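Local coordinates for protein flavin-dependent monooxygenase, oxygenase subunit HsaA (Rhodococcus sp., PDB 2RFQ) that hydroxylates the steroid-derived phenol 3-HSA to the catechol 3,4-DHSA with reduced FMN and dioxygen during cholesterol catabolism, working with a separate reductase component, at residues A[29-37]-A[180-191]. Residues are numbered along the deposited sequence; the frame is centred on the assembly and turned at random.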
ATOM      1  N   GLU A  29      14.406 -30.306   9.117  1.00  9.47           N
ATOM      2  CA  GLU A  29      15.448 -31.182   8.620  1.00  9.17           C
ATOM      3  C   GLU A  29      15.716 -30.935   7.127  1.00  8.95           C
ATOM      4  O   GLU A  29      16.871 -30.896   6.675  1.00  8.74           O
ATOM      5  CB  GLU A  29      15.087 -32.653   8.867  1.00  9.27           C
ATOM      6  CG  GLU A  29      16.227 -33.599   8.511  1.00  8.80           C
ATOM      7  CD  GLU A  29      16.058 -34.995   9.093  1.00  8.28           C
ATOM      8  OE1 GLU A  29      15.628 -35.100  10.260  1.00 10.77           O
ATOM      9  OE2 GLU A  29      16.438 -35.959   8.402  1.00  9.14           O
ATOM     10  N   THR A  30      14.640 -30.775   6.364  1.00  8.46           N
ATOM     11  CA  THR A  30      14.751 -30.506   4.940  1.00  8.51           C
ATOM     12  C   THR A  30      15.549 -29.218   4.706  1.00  9.18           C
ATOM     13  O   THR A  30      16.430 -29.175   3.855  1.00 10.23           O
ATOM     14  CB  THR A  30      13.342 -30.405   4.333  1.00  9.11           C
ATOM     15  OG1 THR A  30      12.727 -31.694   4.474  1.00  9.21           O
ATOM     16  CG2 THR A  30      13.402 -30.000   2.841  1.00  9.93           C
ATOM     17  N   GLU A  31      15.259 -28.169   5.474  1.00  9.74           N
ATOM     18  CA  GLU A  31      16.063 -26.948   5.373  1.00 10.06           C
ATOM     19  C   GLU A  31      17.532 -27.205   5.725  1.00 10.05           C
ATOM     20  O   GLU A  31      18.432 -26.806   5.002  1.00 10.40           O
ATOM     21  CB  GLU A  31      15.560 -25.908   6.360  1.00 11.03           C
ATOM     22  CG  GLU A  31      14.437 -25.062   5.915  1.00 13.88           C
ATOM     23  CD  GLU A  31      14.499 -23.748   6.683  1.00 15.54           C
ATOM     24  OE1 GLU A  31      14.040 -23.736   7.832  1.00 14.94           O
ATOM     25  OE2 GLU A  31      15.047 -22.759   6.156  1.00 13.67           O
ATOM     26  N   ASP A  32      17.752 -27.857   6.867  1.00 10.27           N
ATOM     27  CA  ASP A  32      19.113 -28.078   7.376  1.00 11.16           C
ATOM     28  C   ASP A  32      19.981 -28.881   6.430  1.00 10.61           C
ATOM     29  O   ASP A  32      21.192 -28.628   6.285  1.00 12.35           O
ATOM     30  CB  ASP A  32      19.034 -28.778   8.740  1.00 11.30           C
ATOM     31  CG  ASP A  32      18.512 -27.868   9.850  1.00 13.81           C
ATOM     32  OD1 ASP A  32      18.503 -26.620   9.686  1.00 16.31           O
ATOM     33  OD2 ASP A  32      18.099 -28.399  10.895  1.00 16.44           O
ATOM     34  N   LEU A  33      19.384 -29.883   5.779  1.00  9.82           N
ATOM     35  CA  LEU A  33      20.129 -30.724   4.831  1.00 10.39           C
ATOM     36  C   LEU A  33      20.196 -30.120   3.424  1.00 10.10           C
ATOM     37  O   LEU A  33      20.893 -30.639   2.558  1.00 11.05           O
ATOM     38  CB  LEU A  33      19.497 -32.109   4.762  1.00  9.86           C
ATOM     39  CG  LEU A  33      19.480 -32.854   6.078  1.00 11.31           C
ATOM     40  CD1 LEU A  33      18.631 -34.119   5.930  1.00 13.63           C
ATOM     41  CD2 LEU A  33      20.931 -33.196   6.419  1.00 13.25           C
ATOM     42  N   ARG A  34      19.438 -29.035   3.193  1.00  9.76           N
ATOM     43  CA  ARG A  34      19.431 -28.347   1.872  1.00 10.71           C
ATOM     44  C   ARG A  34      18.997 -29.271   0.712  1.00 10.61           C
ATOM     45  O   ARG A  34      19.435 -29.115  -0.436  1.00 10.81           O
ATOM     46  CB  ARG A  34      20.799 -27.702   1.581  1.00 11.16           C
ATOM     47  CG  ARG A  34      21.253 -26.681   2.660  1.00 12.21           C
ATOM     48  CD  ARG A  34      22.646 -26.069   2.281  1.00 13.43           C
ATOM     49  NE  ARG A  34      23.682 -27.102   2.138  1.00 12.79           N
ATOM     50  CZ  ARG A  34      24.238 -27.492   0.983  1.00 15.22           C
ATOM     51  NH1 ARG A  34      23.927 -26.908  -0.176  1.00 15.23           N
ATOM     52  NH2 ARG A  34      25.144 -28.479   0.983  1.00 18.01           N
ATOM     53  N   ARG A  35      18.093 -30.196   1.012  1.00 10.68           N
ATOM     54  CA  ARG A  35      17.698 -31.189   0.031  1.00 11.75           C
ATOM     55  C   ARG A  35      16.399 -31.804   0.509  1.00 10.31           C
ATOM     56  O   ARG A  35      16.189 -31.990   1.710  1.00 10.52           O
ATOM     57  CB  ARG A  35      18.808 -32.265  -0.077  1.00 11.78           C
ATOM     58  CG  ARG A  35      18.861 -33.017  -1.403  1.00 14.62           C
ATOM     59  CD  ARG A  35      20.056 -33.997  -1.440  1.00 13.63           C
ATOM     60  NE  ARG A  35      20.012 -34.862  -0.263  1.00 15.61           N
ATOM     61  CZ  ARG A  35      20.873 -34.822   0.753  1.00 18.11           C
ATOM     62  NH1 ARG A  35      21.936 -34.006   0.721  1.00 19.05           N
ATOM     63  NH2 ARG A  35      20.687 -35.616   1.809  1.00 16.68           N
ATOM     64  N   ILE A  36      15.504 -32.117  -0.433  1.00 10.11           N
ATOM     65  CA  ILE A  36      14.312 -32.851  -0.046  1.00  9.42           C
ATOM     66  C   ILE A  36      14.736 -34.273   0.344  1.00  9.60           C
ATOM     67  O   ILE A  36      15.498 -34.906  -0.376  1.00 10.39           O
ATOM     68  CB  ILE A  36      13.293 -32.928  -1.203  1.00  9.29           C
ATOM     69  CG1 ILE A  36      13.029 -31.532  -1.800  1.00  8.42           C
ATOM     70  CG2 ILE A  36      11.992 -33.623  -0.719  1.00 10.93           C
ATOM     71  CD1 ILE A  36      12.540 -30.458  -0.779  1.00  8.98           C
ATOM     72  N   PRO A  37      14.275 -34.768   1.494  1.00  9.97           N
ATOM     73  CA  PRO A  37      14.600 -36.146   1.880  1.00  9.93           C
ATOM     74  C   PRO A  37      14.156 -37.176   0.829  1.00  8.88           C
ATOM     75  O   PRO A  37      13.083 -37.050   0.189  1.00  8.38           O
ATOM     76  CB  PRO A  37      13.848 -36.323   3.195  1.00 10.10           C
ATOM     77  CG  PRO A  37      13.873 -34.948   3.791  1.00 12.03           C
ATOM     78  CD  PRO A  37      13.534 -34.073   2.565  1.00 11.56           C
ATOM     79  N   ASP A 180      27.289 -28.748  -5.965  1.00 13.37           N
ATOM     80  CA  ASP A 180      26.538 -28.325  -4.787  1.00 13.98           C
ATOM     81  C   ASP A 180      26.953 -26.912  -4.403  1.00 13.95           C
ATOM     82  O   ASP A 180      28.019 -26.703  -3.806  1.00 13.97           O
ATOM     83  CB  ASP A 180      26.764 -29.299  -3.632  1.00 14.82           C
ATOM     84  CG  ASP A 180      26.038 -28.894  -2.383  1.00 16.53           C
ATOM     85  OD1 ASP A 180      25.130 -28.040  -2.465  1.00 15.91           O
ATOM     86  OD2 ASP A 180      26.369 -29.446  -1.308  1.00 18.67           O
ATOM     87  N   VAL A 181      26.130 -25.947  -4.804  1.00 12.65           N
ATOM     88  CA  VAL A 181      26.391 -24.538  -4.554  1.00 13.10           C
ATOM     89  C   VAL A 181      25.240 -23.829  -3.828  1.00 13.24           C
ATOM     90  O   VAL A 181      25.328 -22.624  -3.587  1.00 14.07           O
ATOM     91  CB  VAL A 181      26.672 -23.758  -5.862  1.00 13.64           C
ATOM     92  CG1 VAL A 181      27.867 -24.355  -6.594  1.00 14.06           C
ATOM     93  CG2 VAL A 181      25.430 -23.759  -6.759  1.00 16.03           C
ATOM     94  N   TRP A 182      24.176 -24.566  -3.506  1.00 12.01           N
ATOM     95  CA  TRP A 182      22.923 -23.950  -3.020  1.00 11.83           C
ATOM     96  C   TRP A 182      23.072 -23.398  -1.599  1.00 11.34           C
ATOM     97  O   TRP A 182      23.111 -24.146  -0.624  1.00 12.68           O
ATOM     98  CB  TRP A 182      21.812 -24.987  -3.109  1.00 10.78           C
ATOM     99  CG  TRP A 182      20.441 -24.466  -2.902  1.00 11.43           C
ATOM    100  CD1 TRP A 182      19.542 -24.888  -1.966  1.00 11.24           C
ATOM    101  CD2 TRP A 182      19.782 -23.465  -3.684  1.00 11.33           C
ATOM    102  NE1 TRP A 182      18.355 -24.203  -2.104  1.00  9.00           N
ATOM    103  CE2 TRP A 182      18.474 -23.321  -3.153  1.00  9.19           C
ATOM    104  CE3 TRP A 182      20.169 -22.668  -4.780  1.00 10.95           C
ATOM    105  CZ2 TRP A 182      17.550 -22.421  -3.676  1.00 10.68           C
ATOM    106  CZ3 TRP A 182      19.244 -21.760  -5.301  1.00 10.69           C
ATOM    107  CH2 TRP A 182      17.946 -21.661  -4.754  1.00 11.14           C
ATOM    108  N   ASN A 183      23.155 -22.069  -1.489  1.00 11.64           N
ATOM    109  CA  ASN A 183      23.506 -21.413  -0.238  1.00 11.27           C
ATOM    110  C   ASN A 183      22.734 -20.098  -0.105  1.00 10.45           C
ATOM    111  O   ASN A 183      23.284 -18.999  -0.305  1.00 10.51           O
ATOM    112  CB  ASN A 183      25.019 -21.155  -0.249  1.00 11.54           C
ATOM    113  CG  ASN A 183      25.526 -20.660   1.068  1.00 14.18           C
ATOM    114  OD1 ASN A 183      24.902 -20.862   2.103  1.00 14.98           O
ATOM    115  ND2 ASN A 183      26.678 -19.983   1.038  1.00 19.20           N
ATOM    116  N   VAL A 184      21.447 -20.237   0.223  1.00  9.29           N
ATOM    117  CA  VAL A 184      20.498 -19.116   0.108  1.00  9.25           C
ATOM    118  C   VAL A 184      19.640 -18.912   1.355  1.00  8.86           C
ATOM    119  O   VAL A 184      19.571 -19.778   2.237  1.00  9.58           O
ATOM    120  CB  VAL A 184      19.573 -19.317  -1.108  1.00 10.00           C
ATOM    121  CG1 VAL A 184      20.379 -19.192  -2.405  1.00 10.63           C
ATOM    122  CG2 VAL A 184      18.917 -20.669  -1.024  1.00 10.88           C
ATOM    123  N   VAL A 185      18.959 -17.768   1.412  1.00  8.19           N
ATOM    124  CA  VAL A 185      18.222 -17.377   2.629  1.00  7.96           C
ATOM    125  C   VAL A 185      16.847 -18.082   2.772  1.00  8.12           C
ATOM    126  O   VAL A 185      16.278 -18.168   3.860  1.00  8.38           O
ATOM    127  CB  VAL A 185      18.034 -15.832   2.663  1.00  8.70           C
ATOM    128  CG1 VAL A 185      17.079 -15.384   1.531  1.00  9.03           C
ATOM    129  CG2 VAL A 185      17.548 -15.315   4.054  1.00  8.38           C
ATOM    130  N   GLY A 186      16.325 -18.572   1.663  1.00  8.00           N
ATOM    131  CA  GLY A 186      15.050 -19.329   1.677  1.00  8.07           C
ATOM    132  C   GLY A 186      15.016 -20.387   0.592  1.00  7.18           C
ATOM    133  O   GLY A 186      15.869 -20.415  -0.310  1.00  6.89           O
ATOM    134  N   LEU A 187      13.993 -21.245   0.656  1.00  6.75           N
ATOM    135  CA  LEU A 187      13.924 -22.441  -0.211  1.00  6.45           C
ATOM    136  C   LEU A 187      15.228 -23.248  -0.113  1.00  7.32           C
ATOM    137  O   LEU A 187      15.658 -23.903  -1.069  1.00  7.97           O
ATOM    138  CB  LEU A 187      13.604 -22.080  -1.686  1.00  7.34           C
ATOM    139  CG  LEU A 187      12.147 -21.632  -1.920  1.00  7.66           C
ATOM    140  CD1 LEU A 187      12.005 -21.209  -3.419  1.00  7.94           C
ATOM    141  CD2 LEU A 187      11.163 -22.769  -1.537  1.00  9.65           C
ATOM    142  N   ARG A 188      15.827 -23.235   1.072  1.00  8.21           N
ATOM    143  CA  ARG A 188      17.093 -23.958   1.307  1.00  8.27           C
ATOM    144  C   ARG A 188      16.941 -25.453   0.995  1.00  8.05           C
ATOM    145  O   ARG A 188      17.830 -26.082   0.396  1.00  9.42           O
ATOM    146  CB  ARG A 188      17.544 -23.769   2.753  1.00  9.57           C
ATOM    147  CG  ARG A 188      17.974 -22.353   2.997  1.00  9.13           C
ATOM    148  CD  ARG A 188      18.280 -22.102   4.481  1.00 14.26           C
ATOM    149  NE  ARG A 188      18.944 -20.819   4.645  1.00 20.51           N
ATOM    150  CZ  ARG A 188      19.054 -20.165   5.798  1.00 24.77           C
ATOM    151  NH1 ARG A 188      18.488 -20.648   6.916  1.00 22.20           N
ATOM    152  NH2 ARG A 188      19.730 -19.017   5.831  1.00 26.59           N
ATOM    153  N   GLY A 189      15.792 -26.015   1.357  1.00  7.44           N
ATOM    154  CA  GLY A 189      15.546 -27.448   1.148  1.00  7.94           C
ATOM    155  C   GLY A 189      15.460 -27.893  -0.303  1.00  8.71           C
ATOM    156  O   GLY A 189      15.503 -29.091  -0.577  1.00  9.41           O
ATOM    157  N   THR A 190      15.320 -26.940  -1.243  1.00  7.57           N
ATOM    158  CA  THR A 190      15.084 -27.333  -2.627  1.00  8.01           C
ATOM    159  C   THR A 190      16.313 -27.952  -3.302  1.00  8.61           C
ATOM    160  O   THR A 190      16.162 -28.639  -4.311  1.00 10.06           O
ATOM    161  CB  THR A 190      14.531 -26.165  -3.498  1.00  7.25           C
ATOM    162  OG1 THR A 190      15.507 -25.114  -3.562  1.00  8.16           O
ATOM    163  CG2 THR A 190      13.216 -25.645  -2.881  1.00  7.72           C
ATOM    164  N   GLY A 191      17.513 -27.719  -2.749  1.00  9.06           N
ATOM    165  CA  GLY A 191      18.715 -28.277  -3.369  1.00  9.37           C
ATOM    166  C   GLY A 191      18.789 -27.874  -4.830  1.00  9.57           C
ATOM    167  O   GLY A 191      19.012 -28.711  -5.717  1.00 10.10           O
TER
HETATM  168  O   HOH W   1      14.512 -22.337   3.503  1.00  9.92           O
HETATM  169  O   HOH W   2      17.096 -22.776   8.111  1.00 22.61           O
HETATM  170  O   HOH W   3      16.254 -31.441  -3.358  1.00 10.10           O
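R34 meets D180 through a two-pronged, end-on salt bridge, an example of how one arginine can tie a helix end to a loop far away in sequence. NH1 of R34 lies 2.8 Å from OD1 of D180, and NH2 of R34 is at the same distance from OD2; both oxygens use their syn lone pairs, and the guanidinium and carboxylate planes are only 5° apart. NH1 also donates to the carbonyl of W182 (2.9 Å to its O), a more bent bond whose acceptor is tilted out of the guanidinium plane, so three bonds fix the group's rotation. A bend at chi3 (-58°) carries the arginine chain past the W182 carbonyl to the acid. The backbone of R34 closes helix 27-33 with a Schellman motif, its positive phi swinging the chain past the 3-10 turn 188-190, where the CA of R34 makes a CA-H...O contact with O of R188 at 3.1 Å. The contact as a whole joins the N-terminal helical part of an acyl-CoA dehydrogenase-type fold to the loop between strands 177-179 and 193-198 of the beta domain. The tight spot is at G189, whose CA sits 3.7 Å from CG2 of T30; a CB on G189 would run into that methyl. CD1 of I36 packs on the G189 carbonyl, 3.3 Å from O of G189. E31 and R188 carry opposite charges but do not touch through them: OE2 of E31 stays 4.1 Å from NH1 of R188. Water 1 links OE2 of E31 to the backbone N of R188, and water 2, by a weak bond to the same oxygen, links it to NH1 of R188; the carboxylate is also salt-bridged to R357 and R360 of helix 354-365. The R188 guanidinium is steadied by its NE, which donates to O of V184 at 2.7 Å. Within the same chain, the W182 ring also meets that of W141, a probable FMN-site residue, their planes about 80° apart.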